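Local coordinates for protein putative trimethylamine methyltransferase (Rhizobium meliloti, PDB 4YYC) that probably acts as a methyltransferase of the trimethylamine methyltransferase family, at residues P37-Y43 with Y169-H175; I73-D79 with M250-E254; D412-M416 with Y460-L464. All blocks are in the same frame, centred on the assembly; numbering follows the deposited sequence. Where two conformers were deposited one is given.

Overall arrangement
From the N terminus, the chain opens contact 1 with the loop 37-43 and contact 2 with strand 75-77, then closes them in the same order, at 169-175 and at 250-254, so the two cross without touching. Contact 1 ties the N-terminal loop to the end of helix 158-170; contact 2 joins strand 251-252 to the strand after helix 56-73. Contact 3 follows in series, fastening the loop 460-464 onto helix 404-420. Contacts 1 and 3 are neighbours, centres about 11 Å apart, touching where Ser173 OG lies 3.5 Å from Gly415 CA. Contact 2 lies across the chain's centre, about 39 Å and 42 Å from their centres, and like contact 3 touches the second subunit.

Contact 1. Residues P37-Y43 with Y169-H175; sequences PGPSLPY and YMAPSMH
An extended N-terminal loop, residues 37-43, runs alongside the end of helix 158-170 and the turn that follows it, both in the same direction, held by a main-chain bond and a water bridge rather than by sheet pairing. The register pairs Pro37 with Met170, Ser40 with Pro172 (CA-CA 3.9 Å) and Tyr43 with His175. Ala171 leaves the helical conformation and starts a type I turn to Met174, closed by Met174 N to Ala171 O at 3.2 Å. The turn presents Pro172 O to the loop, and Leu41 N donates to it (2.9 Å, 166°), a direct backbone hydrogen bond. Water 1 donates to Gly38 O and Met170 O (2.7 Å each) and accepts from Ser40 OG (3.0 Å); Lys206 also bonds Ser40 OG. Pro37 packs CG on Met170 CB (3.9 Å) and CB on Pro172 CD (4.0 Å). His175 (chi1 m) turns one ring face to Tyr43, whose CA makes a CH-pi contact 3.9 Å from the ring centroid, with Leu41 O at the edge, 3.5 Å from CD2. Helix 481-495 packs Trp492 on Pro37, Met170 and Pro172; Gln418 of helix 404-420 bonds Ser173 and His175 NE2; Phe137 N of strand 134-137 bonds His175 ND1.

Contact 2. Residues I73-D79 with M250-E254; sequences IGIEFRD and MVFDE
Two short parallel strands, 75-77 and 251-252, pair here within a four-stranded mixed sheet, 251-252 being outermost within this chain. The segments run 11° apart, in the register Glu76 with Val251 (CA-CA 4.6 Å) and Phe77 with Phe252 (5.0 Å). The bonding is that of a parallel pair: Glu76 reaches both ways, N to Met250 O (3.0 Å) and O from Phe252 N (2.8 Å, 176°), and Arg78 N donates to Phe252 O (2.9 Å). Ile75 and Phe77 bond on the other side, to Val99 and Gln97. Gly74, the first residue to leave the helical conformation after helix 56-73, with positive phi (84°), leaves its buried carbonyl O without a partner. Glu76 OE1 receives Arg78 NE in a salt bridge (2.8 Å), and OE2 pairs with Arg98; Arg78 lays one guanidinium face over Val251 CG2. On the opposite face, Phe77 and Phe252 (both chi1 m) meet obliquely, centroids 5.4 Å apart and planes at 33°, while Ile75 CG2 lies 4.0 Å from Phe252 CD2 and Ile75 CD1 3.7 Å from Met250 CB. Gly440, Pro441 and Gly442 of the second subunit pack on Met250, Ile73, Glu76 and Val251. Asp253 holds the N-cap position of helix 254-265 without a capping bond; waters serve its OD1 instead. Water 3 donates to Asp253 OD1 (2.7 Å) and accepts from Arg78 NH1 (2.8 Å); water 4 donates to Asp253 OD1 and Asp79 OD2 (2.8 Å each) and accepts from Glu254 N at 2.9 Å.

Contact 3. Residues D412-M416 with Y460-L464; sequences DQLGM and YRSPL
Asp412 is the polar centre of this contact, its carboxylate bridging two hydroxyls of the loop 460-464 against helix 404-420. Tyr460 OH donates to Asp412 OD1 at 2.6 Å and Ser462 OG donates to Asp412 OD2 at 2.5 Å, so each oxygen is satisfied by a different residue; chi1 is t for all three side chains. The loop is extended at Arg461-Ser462 and turns at Pro463-Leu464, where Ser462 OG also accepts, closing an ST turn: Leu464 N lies 3.0 Å away (156°), and Ala465 N bonds to it as well. One hydroxyl thus shapes the loop and attaches it to the helix. The nearest backbones are Asp412 with Ser462 (CA-CA 6.2 Å) and Met416 with Tyr460 (6.4 Å), so the loop runs against the direction of the helix. The helix is regular, with Met416 N 3.3 Å from Asp412 O.

Packing spreads from this carboxylate. The Tyr460 ring sets one face over the helix backbone at Gly415 C and Met416 N, and Gly415 makes that close approach possible: its CA is 3.7 Å from Tyr460 CE1, where a CB would clash. Met416, a selenomethionine, brings CG to 3.3 Å from Tyr460 CD2 and CE to 3.9 Å from Ser462 CB. Pro463 and Leu464 pack on Leu488 of helix 481-495. The second subunit also reaches this helix: its Asn376 bonds to Gln413 OE1 and its Gly332 packs on Met416. Next to the carboxylate, Pro463 CD rests 3.5 Å from Asp412 OD1.

Contact 1. Residues P37-Y43 with Y169-H175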
ATOM      1  N   PRO A  37     -17.254  18.605  -5.302  1.00 38.02           N
ATOM      2  CA  PRO A  37     -17.185  17.433  -4.421  1.00 37.42           C
ATOM      3  C   PRO A  37     -18.234  17.470  -3.352  1.00 37.95           C
ATOM      4  O   PRO A  37     -18.896  18.474  -3.171  1.00 40.31           O
ATOM      5  CB  PRO A  37     -15.829  17.585  -3.762  1.00 36.64           C
ATOM      6  CG  PRO A  37     -15.559  19.040  -3.798  1.00 35.82           C
ATOM      7  CD  PRO A  37     -16.397  19.701  -4.835  1.00 37.48           C
ATOM      8  N   GLY A  38     -18.342  16.413  -2.578  1.00 37.81           N
ATOM      9  CA  GLY A  38     -19.257  16.459  -1.439  1.00 37.46           C
ATOM     10  C   GLY A  38     -18.730  17.368  -0.331  1.00 35.07           C
ATOM     11  O   GLY A  38     -17.666  18.014  -0.483  1.00 34.65           O
ATOM     12  N   PRO A  39     -19.437  17.402   0.805  1.00 32.52           N
ATOM     13  CA  PRO A  39     -18.952  18.156   1.955  1.00 30.49           C
ATOM     14  C   PRO A  39     -17.647  17.585   2.499  1.00 27.29           C
ATOM     15  O   PRO A  39     -17.349  16.412   2.303  1.00 26.92           O
ATOM     16  CB  PRO A  39     -20.054  18.001   2.999  1.00 31.96           C
ATOM     17  CG  PRO A  39     -20.758  16.742   2.617  1.00 33.07           C
ATOM     18  CD  PRO A  39     -20.645  16.604   1.126  1.00 33.55           C
ATOM     19  N   SER A  40     -16.854  18.445   3.124  1.00 25.23           N
ATOM     20  CA  SER A  40     -15.631  17.995   3.731  1.00 23.78           C
ATOM     21  C   SER A  40     -15.938  17.115   4.955  1.00 23.61           C
ATOM     22  O   SER A  40     -16.871  17.406   5.700  1.00 24.36           O
ATOM     23  CB  SER A  40     -14.758  19.196   4.103  1.00 23.63           C
ATOM     24  OG  SER A  40     -14.049  19.610   2.933  1.00 23.60           O
ATOM     25  N   LEU A  41     -15.128  16.083   5.150  1.00 22.20           N
ATOM     26  CA  LEU A  41     -15.191  15.177   6.292  1.00 22.39           C
ATOM     27  C   LEU A  41     -14.249  15.662   7.395  1.00 21.80           C
ATOM     28  O   LEU A  41     -13.215  16.247   7.138  1.00 21.79           O
ATOM     29  CB  LEU A  41     -14.778  13.767   5.864  1.00 22.04           C
ATOM     30  CG  LEU A  41     -15.604  13.142   4.759  1.00 23.04           C
ATOM     31  CD1 LEU A  41     -15.116  11.720   4.500  1.00 23.01           C
ATOM     32  CD2 LEU A  41     -17.070  13.167   5.127  1.00 24.17           C
ATOM     33  N   PRO A  42     -14.593  15.400   8.661  1.00 21.98           N
ATOM     34  CA  PRO A  42     -13.675  15.753   9.737  1.00 21.29           C
ATOM     35  C   PRO A  42     -12.509  14.787   9.796  1.00 20.36           C
ATOM     36  O   PRO A  42     -12.462  13.794   9.054  1.00 19.74           O
ATOM     37  CB  PRO A  42     -14.532  15.616  10.983  1.00 22.76           C
ATOM     38  CG  PRO A  42     -15.471  14.576  10.615  1.00 23.11           C
ATOM     39  CD  PRO A  42     -15.792  14.739   9.157  1.00 23.10           C
ATOM     40  N   TYR A  43     -11.539  15.119  10.622  1.00 19.25           N
ATOM     41  CA  TYR A  43     -10.360  14.300  10.818  1.00 18.45           C
ATOM     42  C   TYR A  43     -10.718  12.833  11.045  1.00 17.91           C
ATOM     43  O   TYR A  43     -11.735  12.516  11.636  1.00 18.68           O
ATOM     44  CB  TYR A  43      -9.486  14.840  11.956  1.00 18.51           C
ATOM     45  CG  TYR A  43     -10.064  14.750  13.321  1.00 19.47           C
ATOM     46  CD1 TYR A  43     -10.896  15.745  13.815  1.00 20.37           C
ATOM     47  CD2 TYR A  43      -9.829  13.640  14.136  1.00 19.97           C
ATOM     48  CE1 TYR A  43     -11.434  15.646  15.073  1.00 21.35           C
ATOM     49  CE2 TYR A  43     -10.378  13.539  15.393  1.00 20.97           C
ATOM     50  CZ  TYR A  43     -11.174  14.547  15.850  1.00 21.68           C
ATOM     51  OH  TYR A  43     -11.738  14.469  17.112  1.00 23.89           O
ATOM     52  N   TYR A 169      -9.329  23.074   0.288  1.00 15.28           N
ATOM     53  CA  TYR A 169     -10.608  23.414   0.923  1.00 16.15           C
ATOM     54  C   TYR A 169     -11.717  22.489   0.415  1.00 16.47           C
ATOM     55  O   TYR A 169     -12.545  22.019   1.180  1.00 17.00           O
ATOM     56  CB  TYR A 169     -10.938  24.891   0.666  1.00 17.20           C
ATOM     57  CG  TYR A 169     -12.319  25.275   1.072  1.00 18.16           C
ATOM     58  CD1 TYR A 169     -12.648  25.415   2.404  1.00 18.79           C
ATOM     59  CD2 TYR A 169     -13.328  25.431   0.112  1.00 19.29           C
ATOM     60  CE1 TYR A 169     -13.923  25.792   2.788  1.00 20.33           C
ATOM     61  CE2 TYR A 169     -14.613  25.806   0.489  1.00 20.55           C
ATOM     62  CZ  TYR A 169     -14.896  25.973   1.822  1.00 21.14           C
ATOM     63  OH  TYR A 169     -16.156  26.317   2.220  1.00 23.40           O
HETATM   64  N   MSE A 170     -11.721  22.219  -0.892  1.00 16.45           N
HETATM   65  CA  MSE A 170     -12.758  21.411  -1.508  1.00 17.28           C
HETATM   66  C   MSE A 170     -12.554  19.922  -1.327  1.00 16.74           C
HETATM   67  O   MSE A 170     -13.544  19.194  -1.256  1.00 17.80           O
HETATM   68  CB  MSE A 170     -12.875  21.738  -2.976  1.00 17.99           C
HETATM   69  CG  MSE A 170     -13.425  23.133  -3.166  1.00 19.44           C
HETATM   70 SE   MSE A 170     -13.639  23.625  -5.063  1.00 21.02          SE
HETATM   71  CE  MSE A 170     -11.814  23.974  -5.579  1.00 21.48           C
ATOM     72  N   ALA A 171     -11.319  19.436  -1.292  1.00 15.89           N
ATOM     73  CA  ALA A 171     -11.024  17.986  -1.204  1.00 15.79           C
ATOM     74  C   ALA A 171     -11.654  17.448   0.102  1.00 16.14           C
ATOM     75  O   ALA A 171     -11.283  17.894   1.193  1.00 15.83           O
ATOM     76  CB  ALA A 171      -9.551  17.755  -1.169  1.00 15.58           C
ATOM     77  N   PRO A 172     -12.553  16.448   0.009  1.00 16.73           N
ATOM     78  CA  PRO A 172     -13.310  16.118   1.224  1.00 17.37           C
ATOM     79  C   PRO A 172     -12.469  15.500   2.349  1.00 16.86           C
ATOM     80  O   PRO A 172     -12.807  15.677   3.519  1.00 17.48           O
ATOM     81  CB  PRO A 172     -14.348  15.098   0.756  1.00 18.31           C
ATOM     82  CG  PRO A 172     -14.402  15.224  -0.692  1.00 18.98           C
ATOM     83  CD  PRO A 172     -13.187  15.924  -1.206  1.00 17.49           C
ATOM     84  N   SER A 173     -11.384  14.801   2.025  1.00 16.27           N
ATOM     85  CA  SER A 173     -10.550  14.199   3.069  1.00 16.27           C
ATOM     86  C   SER A 173      -9.258  14.941   3.292  1.00 16.24           C
ATOM     87  O   SER A 173      -8.372  14.438   3.970  1.00 16.30           O
ATOM     88  CB  SER A 173     -10.319  12.686   2.839  1.00 16.47           C
ATOM     89  OG  SER A 173     -11.493  11.935   3.085  1.00 16.98           O
HETATM   90  N   MSE A 174      -9.145  16.171   2.786  1.00 16.09           N
HETATM   91  CA  MSE A 174      -7.994  17.040   3.138  1.00 16.28           C
HETATM   92  C   MSE A 174      -8.418  17.785   4.366  1.00 16.93           C
HETATM   93  O   MSE A 174      -9.281  18.656   4.299  1.00 19.98           O
HETATM   94  CB  MSE A 174      -7.628  17.935   1.956  1.00 16.42           C
HETATM   95  CG  MSE A 174      -6.342  18.699   2.155  1.00 16.91           C
HETATM   96 SE   MSE A 174      -4.840  17.456   2.455  1.00 17.78          SE
HETATM   97  CE  MSE A 174      -4.601  17.025   0.662  1.00 16.51           C
ATOM     98  N   HIS A 175      -7.848  17.487   5.525  1.00 15.91           N
ATOM     99  CA  HIS A 175      -8.365  18.061   6.760  1.00 16.14           C
ATOM    100  C   HIS A 175      -7.728  19.393   7.105  1.00 16.57           C
ATOM    101  O   HIS A 175      -8.335  20.164   7.838  1.00 18.32           O
ATOM    102  CB  HIS A 175      -8.178  17.090   7.904  1.00 15.81           C
ATOM    103  CG  HIS A 175      -8.658  15.705   7.556  1.00 15.58           C
ATOM    104  ND1 HIS A 175      -7.800  14.647   7.397  1.00 15.43           N
ATOM    105  CD2 HIS A 175      -9.899  15.224   7.300  1.00 16.17           C
ATOM    106  CE1 HIS A 175      -8.487  13.567   7.068  1.00 15.56           C
ATOM    107  NE2 HIS A 175      -9.764  13.897   6.995  1.00 15.84           N
TER
HETATM  108  O   HOH W   1     -15.618  19.640   0.361  1.00 30.11           O
HETATM  109  O   HOH W   2     -11.902  18.002   5.504  1.00 27.94           O

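Contact 2. Residues I73-D79 with M250-E254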
ATOM      1  N   ILE A  73      27.824  11.825  21.824  1.00 26.52           N
ATOM      2  CA  ILE A  73      28.034  12.578  20.578  1.00 26.33           C
ATOM      3  C   ILE A  73      27.403  13.954  20.702  1.00 25.56           C
ATOM      4  O   ILE A  73      28.054  14.947  20.393  1.00 26.59           O
ATOM      5  CB  ILE A  73      27.472  11.825  19.353  1.00 26.04           C
ATOM      6  CG1 ILE A  73      28.194  10.479  19.230  1.00 26.96           C
ATOM      7  CG2 ILE A  73      27.643  12.671  18.102  1.00 25.81           C
ATOM      8  CD1 ILE A  73      27.602   9.558  18.190  1.00 27.10           C
ATOM      9  N   GLY A  74      26.165  14.011  21.170  1.00 24.62           N
ATOM     10  CA  GLY A  74      25.471  15.268  21.351  1.00 23.47           C
ATOM     11  C   GLY A  74      24.815  15.772  20.080  1.00 22.55           C
ATOM     12  O   GLY A  74      24.888  15.151  19.028  1.00 23.04           O
ATOM     13  N   ILE A  75      24.144  16.893  20.222  1.00 21.67           N
ATOM     14  CA  ILE A  75      23.430  17.540  19.120  1.00 21.04           C
ATOM     15  C   ILE A  75      23.879  18.994  19.066  1.00 21.20           C
ATOM     16  O   ILE A  75      23.948  19.659  20.090  1.00 20.79           O
ATOM     17  CB  ILE A  75      21.921  17.489  19.372  1.00 20.98           C
ATOM     18  CG1 ILE A  75      21.431  16.044  19.567  1.00 21.27           C
ATOM     19  CG2 ILE A  75      21.165  18.192  18.260  1.00 20.38           C
ATOM     20  CD1 ILE A  75      21.465  15.152  18.352  1.00 21.36           C
ATOM     21  N   GLU A  76      24.208  19.470  17.882  1.00 21.46           N
ATOM     22  CA  GLU A  76      24.565  20.891  17.722  1.00 22.12           C
ATOM     23  C   GLU A  76      23.331  21.789  17.757  1.00 21.25           C
ATOM     24  O   GLU A  76      22.346  21.515  17.087  1.00 20.19           O
ATOM     25  CB  GLU A  76      25.274  21.108  16.391  1.00 23.78           C
ATOM     26  CG  GLU A  76      26.580  20.334  16.239  1.00 25.40           C
ATOM     27  CD  GLU A  76      27.786  21.177  16.567  1.00 27.38           C
ATOM     28  OE1 GLU A  76      27.977  22.228  15.921  1.00 28.46           O
ATOM     29  OE2 GLU A  76      28.546  20.816  17.496  1.00 29.38           O
ATOM     30  N   PHE A  77      23.399  22.878  18.533  1.00 20.83           N
ATOM     31  CA  PHE A  77      22.413  23.927  18.505  1.00 20.58           C
ATOM     32  C   PHE A  77      23.213  25.114  18.042  1.00 21.15           C
ATOM     33  O   PHE A  77      23.957  25.703  18.818  1.00 21.83           O
ATOM     34  CB  PHE A  77      21.769  24.114  19.884  1.00 20.68           C
ATOM     35  CG  PHE A  77      20.689  23.099  20.173  1.00 20.18           C
ATOM     36  CD1 PHE A  77      21.000  21.759  20.408  1.00 20.40           C
ATOM     37  CD2 PHE A  77      19.351  23.473  20.149  1.00 20.00           C
ATOM     38  CE1 PHE A  77      19.985  20.833  20.595  1.00 20.14           C
ATOM     39  CE2 PHE A  77      18.338  22.547  20.343  1.00 19.59           C
ATOM     40  CZ  PHE A  77      18.651  21.229  20.549  1.00 19.90           C
ATOM     41  N   ARG A  78      23.110  25.451  16.756  1.00 21.13           N
ATOM     42  CA  ARG A  78      24.045  26.418  16.159  1.00 22.36           C
ATOM     43  C   ARG A  78      23.527  27.838  16.072  1.00 22.77           C
ATOM     44  O   ARG A  78      22.373  28.053  15.794  1.00 22.36           O
ATOM     45  CB  ARG A  78      24.451  25.955  14.778  1.00 23.11           C
ATOM     46  CG  ARG A  78      25.218  24.672  14.845  1.00 24.07           C
ATOM     47  CD  ARG A  78      25.724  24.242  13.482  1.00 25.39           C
ATOM     48  NE  ARG A  78      26.647  23.104  13.585  1.00 26.20           N
ATOM     49  CZ  ARG A  78      27.135  22.456  12.521  1.00 27.68           C
ATOM     50  NH1 ARG A  78      26.766  22.806  11.294  1.00 27.69           N
ATOM     51  NH2 ARG A  78      27.970  21.432  12.681  1.00 28.47           N
ATOM     52  N   ASP A  79      24.427  28.783  16.317  1.00 23.71           N
ATOM     53  CA  ASP A  79      24.188  30.201  16.145  1.00 24.93           C
ATOM     54  C   ASP A  79      23.009  30.691  16.976  1.00 24.41           C
ATOM     55  O   ASP A  79      22.300  31.598  16.540  1.00 24.99           O
ATOM     56  CB  ASP A  79      24.037  30.526  14.629  1.00 25.58           C
ATOM     57  CG  ASP A  79      25.233  30.071  13.815  1.00 26.81           C
ATOM     58  OD1 ASP A  79      26.320  30.512  14.123  1.00 28.47           O
ATOM     59  OD2 ASP A  79      25.095  29.208  12.922  1.00 29.07           O
HETATM   60  N   MSE A 250      21.968  15.634  13.188  1.00 21.10           N
HETATM   61  CA  MSE A 250      22.244  16.031  14.579  1.00 21.02           C
HETATM   62  C   MSE A 250      22.609  17.508  14.690  1.00 20.70           C
HETATM   63  O   MSE A 250      23.432  17.883  15.515  1.00 20.80           O
HETATM   64  CB  MSE A 250      23.312  15.065  15.163  1.00 22.12           C
HETATM   65  CG  MSE A 250      22.773  13.613  15.207  1.00 22.17           C
HETATM   66 SE   MSE A 250      24.210  12.400  15.811  1.00 26.27          SE
HETATM   67  CE  MSE A 250      25.187  12.195  14.095  1.00 26.13           C
ATOM     68  N   VAL A 251      21.973  18.354  13.884  1.00 20.06           N
ATOM     69  CA  VAL A 251      22.166  19.807  13.990  1.00 20.19           C
ATOM     70  C   VAL A 251      20.803  20.451  13.962  1.00 19.47           C
ATOM     71  O   VAL A 251      19.986  20.111  13.087  1.00 19.48           O
ATOM     72  CB  VAL A 251      22.996  20.359  12.797  1.00 20.43           C
ATOM     73  CG1 VAL A 251      23.015  21.889  12.778  1.00 20.97           C
ATOM     74  CG2 VAL A 251      24.428  19.826  12.845  1.00 21.32           C
ATOM     75  N   PHE A 252      20.601  21.442  14.849  1.00 19.29           N
ATOM     76  CA  PHE A 252      19.521  22.435  14.680  1.00 19.29           C
ATOM     77  C   PHE A 252      20.163  23.786  14.424  1.00 19.93           C
ATOM     78  O   PHE A 252      21.031  24.182  15.152  1.00 19.95           O
ATOM     79  CB  PHE A 252      18.615  22.498  15.923  1.00 19.08           C
ATOM     80  CG  PHE A 252      17.698  21.305  16.043  1.00 18.95           C
ATOM     81  CD1 PHE A 252      16.488  21.271  15.378  1.00 18.90           C
ATOM     82  CD2 PHE A 252      18.083  20.211  16.809  1.00 19.90           C
ATOM     83  CE1 PHE A 252      15.659  20.164  15.456  1.00 18.64           C
ATOM     84  CE2 PHE A 252      17.254  19.085  16.902  1.00 19.22           C
ATOM     85  CZ  PHE A 252      16.061  19.057  16.232  1.00 18.80           C
ATOM     86  N   ASP A 253      19.691  24.437  13.375  1.00 21.08           N
ATOM     87  CA  ASP A 253      20.202  25.730  12.970  1.00 23.03           C
ATOM     88  C   ASP A 253      19.367  26.899  13.460  1.00 22.63           C
ATOM     89  O   ASP A 253      18.214  26.777  13.871  1.00 20.96           O
ATOM     90  CB  ASP A 253      20.310  25.762  11.448  1.00 24.94           C
ATOM     91  CG  ASP A 253      21.544  25.056  10.933  1.00 27.74           C
ATOM     92  OD1 ASP A 253      22.650  25.307  11.485  1.00 30.59           O
ATOM     93  OD2 ASP A 253      21.399  24.277   9.959  1.00 31.10           O
ATOM     94  N   GLU A 254      20.009  28.057  13.416  1.00 23.76           N
ATOM     95  CA  GLU A 254      19.449  29.298  13.895  1.00 25.06           C
ATOM     96  C   GLU A 254      18.019  29.615  13.429  1.00 22.52           C
ATOM     97  O   GLU A 254      17.175  30.035  14.216  1.00 21.16           O
ATOM     98  CB  GLU A 254      20.408  30.408  13.438  1.00 29.04           C
ATOM     99  CG  GLU A 254      20.061  31.812  13.832  1.00 32.89           C
ATOM    100  CD  GLU A 254      21.151  32.790  13.438  1.00 34.85           C
ATOM    101  OE1 GLU A 254      21.874  32.560  12.442  1.00 38.00           O
ATOM    102  OE2 GLU A 254      21.285  33.796  14.150  1.00 41.15           O
TER
HETATM  103  O   HOH W   3      24.945  24.579  10.233  1.00 41.08           O
HETATM  104  O   HOH W   4      22.683  28.028  12.214  1.00 25.80           O

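Contact 3. Residues D412-M416 with Y460-L464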
ATOM      1  N   ASP A 412      -8.046  11.631  -3.828  1.00 14.51           N
ATOM      2  CA  ASP A 412      -8.972  10.519  -4.005  1.00 15.90           C
ATOM      3  C   ASP A 412      -8.533   9.320  -3.149  1.00 15.23           C
ATOM      4  O   ASP A 412      -9.343   8.728  -2.398  1.00 16.23           O
ATOM      5  CB  ASP A 412      -9.061  10.208  -5.499  1.00 16.72           C
ATOM      6  CG  ASP A 412     -10.000   9.115  -5.824  1.00 18.63           C
ATOM      7  OD1 ASP A 412     -11.026   8.940  -5.107  1.00 21.19           O
ATOM      8  OD2 ASP A 412      -9.733   8.410  -6.834  1.00 19.07           O
ATOM      9  N   GLN A 413      -7.239   9.024  -3.177  1.00 14.38           N
ATOM     10  CA  GLN A 413      -6.682   8.001  -2.318  1.00 14.47           C
ATOM     11  C   GLN A 413      -6.915   8.331  -0.859  1.00 14.44           C
ATOM     12  O   GLN A 413      -7.190   7.438  -0.031  1.00 14.51           O
ATOM     13  CB  GLN A 413      -5.196   7.732  -2.632  1.00 14.65           C
ATOM     14  CG  GLN A 413      -4.972   7.171  -4.019  1.00 14.96           C
ATOM     15  CD  GLN A 413      -5.613   5.785  -4.200  1.00 16.30           C
ATOM     16  OE1 GLN A 413      -5.377   4.879  -3.392  1.00 17.25           O
ATOM     17  NE2 GLN A 413      -6.432   5.637  -5.220  1.00 17.53           N
ATOM     18  N   LEU A 414      -6.790   9.605  -0.502  1.00 13.64           N
ATOM     19  CA  LEU A 414      -7.024   9.977   0.892  1.00 13.79           C
ATOM     20  C   LEU A 414      -8.433   9.618   1.332  1.00 14.26           C
ATOM     21  O   LEU A 414      -8.639   9.249   2.495  1.00 14.42           O
ATOM     22  CB  LEU A 414      -6.732  11.459   1.148  1.00 13.58           C
ATOM     23  CG  LEU A 414      -5.317  11.944   0.813  1.00 13.27           C
ATOM     24  CD1 LEU A 414      -5.275  13.436   1.095  1.00 13.45           C
ATOM     25  CD2 LEU A 414      -4.241  11.196   1.589  1.00 13.16           C
ATOM     26  N   GLY A 415      -9.425   9.810   0.454  1.00 14.71           N
ATOM     27  CA  GLY A 415     -10.802   9.397   0.795  1.00 15.66           C
ATOM     28  C   GLY A 415     -10.895   7.892   1.063  1.00 16.09           C
ATOM     29  O   GLY A 415     -11.641   7.467   1.966  1.00 16.28           O
HETATM   30  N   MSE A 416     -10.105   7.109   0.331  1.00 16.23           N
HETATM   31  CA  MSE A 416     -10.098   5.646   0.531  0.80 16.67           C
HETATM   32  C   MSE A 416      -9.488   5.354   1.877  1.00 16.68           C
HETATM   33  O   MSE A 416      -9.988   4.509   2.610  1.00 16.03           O
HETATM   34  CB  MSE A 416      -9.329   4.957  -0.577  0.80 17.45           C
HETATM   35  CG  MSE A 416     -10.188   5.045  -1.808  0.80 18.88           C
HETATM   36 SE   MSE A 416      -9.177   4.080  -3.217  0.80 22.05          SE
HETATM   37  CE  MSE A 416      -9.980   5.201  -4.670  0.80 21.72           C
ATOM     38  N   TYR A 460     -16.787   3.482  -0.442  1.00 44.97           N
ATOM     39  CA  TYR A 460     -16.218   4.719  -1.025  1.00 42.55           C
ATOM     40  C   TYR A 460     -16.270   4.706  -2.567  1.00 40.02           C
ATOM     41  O   TYR A 460     -16.062   3.658  -3.163  1.00 43.65           O
ATOM     42  CB  TYR A 460     -14.762   4.924  -0.537  1.00 41.21           C
ATOM     43  CG  TYR A 460     -14.097   6.161  -1.153  1.00 39.05           C
ATOM     44  CD1 TYR A 460     -14.307   7.429  -0.635  1.00 38.09           C
ATOM     45  CD2 TYR A 460     -13.298   6.046  -2.287  1.00 37.64           C
ATOM     46  CE1 TYR A 460     -13.747   8.540  -1.213  1.00 37.06           C
ATOM     47  CE2 TYR A 460     -12.720   7.163  -2.882  1.00 34.89           C
ATOM     48  CZ  TYR A 460     -12.931   8.398  -2.344  1.00 34.05           C
ATOM     49  OH  TYR A 460     -12.382   9.479  -2.917  1.00 32.18           O
ATOM     50  N   ARG A 461     -16.520   5.870  -3.200  1.00 37.37           N
ATOM     51  CA  ARG A 461     -16.646   6.001  -4.678  1.00 34.23           C
ATOM     52  C   ARG A 461     -15.618   7.000  -5.243  1.00 30.54           C
ATOM     53  O   ARG A 461     -15.723   8.185  -5.037  1.00 30.56           O
ATOM     54  CB  ARG A 461     -18.077   6.443  -5.068  1.00 35.13           C
ATOM     55  N   SER A 462     -14.639   6.506  -5.995  1.00 28.02           N
ATOM     56  CA  SER A 462     -13.683   7.406  -6.644  1.00 25.92           C
ATOM     57  C   SER A 462     -14.318   8.211  -7.776  1.00 26.00           C
ATOM     58  O   SER A 462     -14.943   7.622  -8.645  1.00 27.29           O
ATOM     59  CB  SER A 462     -12.541   6.602  -7.242  1.00 24.98           C
ATOM     60  OG  SER A 462     -11.690   7.417  -8.062  1.00 21.95           O
ATOM     61  N   PRO A 463     -14.123   9.538  -7.794  1.00 25.94           N
ATOM     62  CA  PRO A 463     -14.625  10.270  -8.957  1.00 25.56           C
ATOM     63  C   PRO A 463     -13.653  10.197 -10.170  1.00 23.97           C
ATOM     64  O   PRO A 463     -13.948  10.847 -11.201  1.00 25.89           O
ATOM     65  CB  PRO A 463     -14.700  11.705  -8.448  1.00 25.92           C
ATOM     66  CG  PRO A 463     -13.641  11.787  -7.418  1.00 26.09           C
ATOM     67  CD  PRO A 463     -13.717  10.457  -6.721  1.00 26.52           C
ATOM     68  N   LEU A 464     -12.500   9.505 -10.035  1.00 20.18           N
ATOM     69  CA  LEU A 464     -11.443   9.491 -11.037  1.00 18.24           C
ATOM     70  C   LEU A 464     -11.148   8.135 -11.647  1.00 17.24           C
ATOM     71  O   LEU A 464     -10.620   8.079 -12.771  1.00 16.76           O
ATOM     72  CB  LEU A 464     -10.137  10.035 -10.416  1.00 17.97           C
ATOM     73  CG  LEU A 464     -10.205  11.523 -10.178  1.00 18.72           C
ATOM     74  CD1 LEU A 464      -8.958  11.961  -9.425  1.00 19.04           C
ATOM     75  CD2 LEU A 464     -10.402  12.346 -11.429  1.00 18.63           C
TER